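VESB protease (Vibrio cholerae, PDB 4LK4) probably cleaves peptide bonds as a secreted trypsin-like serine endopeptidase of family S1 that carries an additional Ig-like domain. Local coordinates at residues 263-268 with 312-317; 325-330 with 344-349. The protein carries 1 engineered substitution. All blocks are in the same frame, centred on the assembly; numbering follows the deposited sequence.

In the fold
From the N terminus the chain first builds the trypsin-like domain, with its closed six-stranded barrel and second antiparallel sheet, and then enters the Ig-like domain that holds both contacts. Contact 1 closes a loop of 43 residues, bringing strand 310-319 beside strand 262-272. Contact 2 follows in series, neither nested in the first nor crossing it; 13 residues separate its segments, which belong to the hairpin 324-335/338-349. Strand 248-258 lies between strands 262-272 and 338-349 in the sheet order. The two contacts also meet: Phe268 packs on the backbone of Arg345, and Val315 and Val317 on the side chains of Ile346, Tyr325 and Tyr327, tying the two strand pairs into one hydrophobic core.

Contact 1. Residues 263-268 with 312-317; sequences KVSQSF and SVEVAV
Phe268 N donates to Val313 O at 2.8 Å, the shortest of six backbone bonds between strands 263-268 and 312-317, which run at 160° to each other. Val264 with Val317, Gln266 with Val315 and Phe268 with Val313 are antiparallel hydrogen-bonded pairs, each exchanging two bonds; Val315 N reaches Gln266 O from 38° above the carbonyl plane. Between these pairs the carbonyls also receive CA-H...O contacts, including Ser267 CA to Val313 O at 3.3 Å.

The apolar contact lies on the face of Phe268 and the valines. Phe268 CE1 meets Val315 CG2 at 3.8 Å, the two side chains crossing at about a right angle. With CG anti to the carbonyl carbon (chi1 -72°), the ring also has Val313 O near its plane at the edge. Phe329 meets the same ring edge-to-face, and Val315 and Val317 pack on Ile346 and Leu348 of strand 338-349.

Polar side chains gather on the face of Ser265, Ser267 and Glu314. Ser265 OG makes a weak hydrogen bond to Glu314 OE2 at 3.2 Å, the extended glutamate reaching diagonally to it from the neighbouring pair. Ala316 CB lies 3.4 Å from Val264 O. Gln266, on the valine face, turns its amide back within its own strand: NE2 donates to Ser267 O at 3.2 Å, in the carbonyl plane and on a lone pair. At the end of the pairing, Ser312 OG is hydrogen-bonded to Thr269 OG1.

The chemistry thus differs between the faces: one, mainly apolar but for Gln266, turns to the interior of the Ig-like domain; the other is mainly polar but for Ala316. Backbone bonds carry the pairing, and Ser265 and Glu314 add one weak bond across the polar face.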
loop_
_atom_site.group_PDB
_atom_site.type_symbol
_atom_site.label_atom_id
_atom_site.label_comp_id
_atom_site.label_asym_id
_atom_site.label_seq_id
_atom_site.Cartn_x
_atom_site.Cartn_y
_atom_site.Cartn_z
ATOM N N LYS A 263 -26.209 7.864 16.872
ATOM C CA LYS A 263 -25.938 6.597 16.215
ATOM C C LYS A 263 -25.607 6.812 14.742
ATOM O O LYS A 263 -26.448 7.277 13.966
ATOM C CB LYS A 263 -27.120 5.621 16.340
ATOM C CG LYS A 263 -26.856 4.424 17.253
ATOM C CD LYS A 263 -27.879 3.307 17.046
ATOM C CE LYS A 263 -27.386 1.952 17.551
ATOM N NZ LYS A 263 -27.457 1.820 19.036
ATOM N N VAL A 264 -24.369 6.485 14.378
ATOM C CA VAL A 264 -23.962 6.447 12.985
ATOM C C VAL A 264 -23.753 5.012 12.549
ATOM O O VAL A 264 -23.139 4.232 13.249
ATOM C CB VAL A 264 -22.664 7.225 12.713
ATOM C CG1 VAL A 264 -22.482 7.380 11.213
ATOM C CG2 VAL A 264 -22.718 8.594 13.377
ATOM N N SER A 265 -24.260 4.697 11.368
ATOM C CA SER A 265 -24.262 3.355 10.827
ATOM C C SER A 265 -23.441 3.321 9.530
ATOM O O SER A 265 -23.307 4.331 8.838
ATOM C CB SER A 265 -25.721 2.936 10.572
ATOM O OG SER A 265 -25.799 1.658 9.964
ATOM N N GLN A 266 -22.910 2.153 9.193
ATOM C CA GLN A 266 -22.092 2.018 7.981
ATOM C C GLN A 266 -21.939 0.561 7.577
ATOM O O GLN A 266 -21.528 -0.247 8.355
ATOM C CB GLN A 266 -20.711 2.635 8.209
ATOM C CG GLN A 266 -19.780 2.538 7.017
ATOM C CD GLN A 266 -20.295 3.342 5.846
ATOM O OE1 GLN A 266 -20.657 4.505 5.999
ATOM N NE2 GLN A 266 -20.359 2.721 4.677
ATOM N N SER A 267 -22.277 0.242 6.346
ATOM C CA SER A 267 -22.094 -1.097 5.817
ATOM C C SER A 267 -20.640 -1.360 5.296
ATOM O O SER A 267 -19.960 -0.444 4.828
ATOM C CB SER A 267 -23.113 -1.301 4.694
ATOM O OG SER A 267 -23.034 -2.613 4.175
ATOM N N PHE A 268 -20.187 -2.610 5.403
ATOM C CA PHE A 268 -18.873 -3.045 4.906
ATOM C C PHE A 268 -19.039 -4.337 4.113
ATOM O O PHE A 268 -19.682 -5.260 4.591
ATOM C CB PHE A 268 -17.923 -3.338 6.058
ATOM C CG PHE A 268 -17.437 -2.131 6.774
ATOM C CD1 PHE A 268 -18.211 -1.520 7.703
ATOM C CD2 PHE A 268 -16.184 -1.624 6.525
ATOM C CE1 PHE A 268 -17.759 -0.415 8.391
ATOM C CE2 PHE A 268 -15.724 -0.515 7.204
ATOM C CZ PHE A 268 -16.515 0.078 8.156
ATOM N N SER A 312 -22.128 -8.781 3.678
ATOM C CA SER A 312 -21.960 -7.460 4.216
ATOM C C SER A 312 -22.285 -7.471 5.679
ATOM O O SER A 312 -23.042 -8.318 6.163
ATOM C CB SER A 312 -22.864 -6.471 3.485
ATOM O OG SER A 312 -22.604 -6.500 2.089
ATOM N N VAL A 313 -21.709 -6.510 6.370
ATOM C CA VAL A 313 -21.916 -6.320 7.773
ATOM C C VAL A 313 -22.231 -4.854 7.949
ATOM O O VAL A 313 -21.631 -4.006 7.286
ATOM C CB VAL A 313 -20.619 -6.662 8.508
ATOM C CG1 VAL A 313 -20.624 -6.087 9.910
ATOM C CG2 VAL A 313 -20.426 -8.169 8.549
ATOM N N GLU A 314 -23.164 -4.547 8.836
ATOM C CA GLU A 314 -23.585 -3.157 9.050
ATOM C C GLU A 314 -23.357 -2.798 10.514
ATOM O O GLU A 314 -23.973 -3.372 11.408
ATOM C CB GLU A 314 -25.035 -2.977 8.631
ATOM C CG GLU A 314 -25.443 -1.548 8.294
ATOM C CD GLU A 314 -26.973 -1.342 8.275
ATOM O OE1 GLU A 314 -27.771 -2.267 8.636
ATOM O OE2 GLU A 314 -27.385 -0.226 7.906
ATOM N N VAL A 315 -22.427 -1.880 10.757
ATOM C CA VAL A 315 -22.005 -1.574 12.112
ATOM C C VAL A 315 -22.390 -0.181 12.490
ATOM O O VAL A 315 -22.633 0.651 11.635
ATOM C CB VAL A 315 -20.487 -1.737 12.310
ATOM C CG1 VAL A 315 -20.061 -3.114 11.842
ATOM C CG2 VAL A 315 -19.696 -0.652 11.602
ATOM N N ALA A 316 -22.424 0.059 13.790
ATOM C CA ALA A 316 -22.810 1.349 14.303
ATOM C C ALA A 316 -21.963 1.801 15.479
ATOM O O ALA A 316 -21.340 1.000 16.168
ATOM C CB ALA A 316 -24.286 1.343 14.684
ATOM N N VAL A 317 -21.954 3.112 15.682
ATOM C CA VAL A 317 -21.292 3.738 16.806
ATOM C C VAL A 317 -22.247 4.758 17.383
ATOM O O VAL A 317 -22.714 5.647 16.675
ATOM C CB VAL A 317 -19.992 4.452 16.389
ATOM C CG1 VAL A 317 -19.443 5.277 17.549
ATOM C CG2 VAL A 317 -18.965 3.440 15.921
#

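Contact 2. Residues 325-330 with 344-349; sequences YQYDFE and SRIQLD
Tyr325, Tyr327 and Phe329 pair with Leu348, Ile346 and Ser344 through six backbone hydrogen bonds, the two hairpin strands running almost exactly antiparallel at 176°; Ser344 N to Phe329 O is the shortest of the six at 2.8 Å.

On the face of Asp328 and Arg345, a two-pronged salt bridge joins a non-hydrogen-bonded pair. The guanidinium grips the carboxylate side-on: NE donates to Asp328 OD1 at 2.7 Å and NH2 to Asp328 OD2 at 2.8 Å, each oxygen using its syn lone pair. The two planes are nearly coplanar, and the bend of the arginine at chi3 (-68°) sets NE for this grip. Gln326 covers one face of the guanidinium; its amide plane is only 4° from parallel, and its CG lies 3.4 Å from Arg345 NE. Bonded at an edge and stacked on a face, the guanidinium is fixed in its orientation. Asp328 probably offsets its charge.

The other face is largely apolar. Ser344 CB sits over the Phe329 ring, 3.5 Å from CZ, a CH-pi contact. Tyr325 CD1 meets Leu348 CD1 at 3.7 Å, and Ile346 CG2 comes to 4.0 Å from Tyr327 CB, near the plane of that tyrosine ring at its edge. The buried Ser344 OG is hydrogen-bonded to Tyr270 OH and Asp251 O.

Within the Ig-like domain, strand 344-349 is bonded along its other edge to strand 248-258, and the aromatic face packs on strands 262-272 and 310-319. On the salt-bridge side, Arg345 NH2 also donates to Leu93 O, just beyond strand 82-91, linking this hairpin to the trypsin-like domain.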
loop_
_atom_site.group_PDB
_atom_site.type_symbol
_atom_site.label_atom_id
_atom_site.label_comp_id
_atom_site.label_asym_id
_atom_site.label_seq_id
_atom_site.Cartn_x
_atom_site.Cartn_y
_atom_site.Cartn_z
ATOM N N TYR A 325 -13.411 8.690 17.563
ATOM C CA TYR A 325 -13.766 7.289 17.611
ATOM C C TYR A 325 -13.015 6.587 16.499
ATOM O O TYR A 325 -13.039 7.024 15.355
ATOM C CB TYR A 325 -15.279 7.099 17.425
ATOM C CG TYR A 325 -16.110 7.629 18.564
ATOM C CD1 TYR A 325 -16.364 8.999 18.699
ATOM C CD2 TYR A 325 -16.667 6.765 19.508
ATOM C CE1 TYR A 325 -17.140 9.480 19.745
ATOM C CE2 TYR A 325 -17.450 7.244 20.552
ATOM C CZ TYR A 325 -17.676 8.598 20.665
ATOM O OH TYR A 325 -18.436 9.065 21.700
ATOM N N GLN A 326 -12.332 5.506 16.853
ATOM C CA GLN A 326 -11.664 4.676 15.883
ATOM C C GLN A 326 -11.726 3.237 16.316
ATOM O O GLN A 326 -10.985 2.821 17.213
ATOM C CB GLN A 326 -10.204 5.088 15.729
ATOM C CG GLN A 326 -9.529 4.421 14.538
ATOM C CD GLN A 326 -8.078 4.813 14.415
ATOM O OE1 GLN A 326 -7.723 5.676 13.604
ATOM N NE2 GLN A 326 -7.231 4.199 15.225
ATOM N N TYR A 327 -12.604 2.473 15.674
ATOM C CA TYR A 327 -12.773 1.064 16.021
ATOM C C TYR A 327 -12.397 0.145 14.876
ATOM O O TYR A 327 -12.920 0.269 13.777
ATOM C CB TYR A 327 -14.209 0.757 16.453
ATOM C CG TYR A 327 -14.674 1.507 17.661
ATOM C CD1 TYR A 327 -13.943 1.485 18.843
ATOM C CD2 TYR A 327 -15.869 2.212 17.647
ATOM C CE1 TYR A 327 -14.396 2.157 19.980
ATOM C CE2 TYR A 327 -16.318 2.886 18.770
ATOM C CZ TYR A 327 -15.576 2.866 19.928
ATOM O OH TYR A 327 -16.031 3.543 21.042
ATOM N N ASP A 328 -11.527 -0.803 15.187
ATOM C CA ASP A 328 -11.076 -1.824 14.269
ATOM C C ASP A 328 -11.685 -3.163 14.594
ATOM O O ASP A 328 -11.670 -3.598 15.736
ATOM C CB ASP A 328 -9.560 -1.929 14.369
ATOM C CG ASP A 328 -8.867 -0.675 13.857
ATOM O OD1 ASP A 328 -9.580 0.165 13.264
ATOM O OD2 ASP A 328 -7.637 -0.517 14.022
ATOM N N PHE A 329 -12.223 -3.819 13.586
ATOM C CA PHE A 329 -12.778 -5.150 13.763
ATOM C C PHE A 329 -12.342 -6.060 12.618
ATOM O O PHE A 329 -12.037 -5.610 11.515
ATOM C CB PHE A 329 -14.302 -5.096 13.851
ATOM C CG PHE A 329 -14.938 -4.435 12.674
ATOM C CD1 PHE A 329 -15.076 -3.064 12.631
ATOM C CD2 PHE A 329 -15.366 -5.186 11.595
ATOM C CE1 PHE A 329 -15.643 -2.449 11.533
ATOM C CE2 PHE A 329 -15.943 -4.587 10.503
ATOM C CZ PHE A 329 -16.076 -3.210 10.466
ATOM N N GLU A 330 -12.364 -7.345 12.903
ATOM C CA GLU A 330 -11.741 -8.353 12.106
ATOM C C GLU A 330 -12.756 -9.453 11.824
ATOM O O GLU A 330 -13.413 -9.959 12.753
ATOM C CB GLU A 330 -10.585 -8.916 12.926
ATOM C CG GLU A 330 -9.583 -9.743 12.163
ATOM C CD GLU A 330 -8.170 -9.641 12.760
ATOM O OE1 GLU A 330 -7.758 -10.581 13.478
ATOM O OE2 GLU A 330 -7.478 -8.614 12.518
ATOM N N SER A 344 -11.204 -4.292 9.216
ATOM C CA SER A 344 -11.827 -3.033 8.800
ATOM C C SER A 344 -11.845 -2.034 9.938
ATOM O O SER A 344 -11.544 -2.385 11.066
ATOM C CB SER A 344 -13.248 -3.282 8.350
ATOM O OG SER A 344 -13.274 -4.155 7.243
ATOM N N ARG A 345 -12.199 -0.790 9.627
ATOM C CA ARG A 345 -12.135 0.306 10.579
ATOM C C ARG A 345 -13.267 1.275 10.326
ATOM O O ARG A 345 -13.561 1.610 9.203
ATOM C CB ARG A 345 -10.832 1.063 10.447
ATOM C CG ARG A 345 -10.836 2.429 11.128
ATOM C CD ARG A 345 -9.466 3.091 11.121
ATOM N NE ARG A 345 -8.560 2.353 11.986
ATOM C CZ ARG A 345 -7.235 2.482 11.997
ATOM N NH1 ARG A 345 -6.613 3.354 11.181
ATOM N NH2 ARG A 345 -6.511 1.719 12.820
ATOM N N ILE A 346 -13.919 1.691 11.392
ATOM C CA ILE A 346 -14.883 2.751 11.338
ATOM C C ILE A 346 -14.340 3.862 12.210
ATOM O O ILE A 346 -13.863 3.641 13.313
ATOM C CB ILE A 346 -16.269 2.293 11.806
ATOM C CG1 ILE A 346 -17.284 3.389 11.589
ATOM C CG2 ILE A 346 -16.278 1.882 13.276
ATOM C CD1 ILE A 346 -18.690 2.869 11.630
ATOM N N GLN A 347 -14.414 5.063 11.696
ATOM C CA GLN A 347 -13.783 6.173 12.329
ATOM C C GLN A 347 -14.625 7.407 12.107
ATOM O O GLN A 347 -15.228 7.560 11.039
ATOM C CB GLN A 347 -12.414 6.390 11.700
ATOM C CG GLN A 347 -11.654 7.569 12.273
ATOM C CD GLN A 347 -10.187 7.583 11.849
ATOM O OE1 GLN A 347 -9.665 6.616 11.286
ATOM N NE2 GLN A 347 -9.522 8.694 12.121
ATOM N N LEU A 348 -14.612 8.289 13.107
ATOM C CA LEU A 348 -15.333 9.556 13.082
ATOM C C LEU A 348 -14.849 10.456 14.207
ATOM O O LEU A 348 -14.124 10.021 15.101
ATOM C CB LEU A 348 -16.830 9.306 13.235
ATOM C CG LEU A 348 -17.256 8.606 14.525
ATOM C CD1 LEU A 348 -17.999 9.594 15.400
ATOM C CD2 LEU A 348 -18.153 7.432 14.203
ATOM N N ASP A 349 -15.258 11.717 14.166
ATOM C CA ASP A 349 -14.790 12.689 15.149
ATOM C C ASP A 349 -15.890 13.678 15.532
ATOM O O ASP A 349 -16.603 14.170 14.648
ATOM C CB ASP A 349 -13.575 13.439 14.596
ATOM C CG ASP A 349 -12.730 14.072 15.690
ATOM O OD1 ASP A 349 -13.274 14.561 16.703
ATOM O OD2 ASP A 349 -11.492 14.075 15.539
#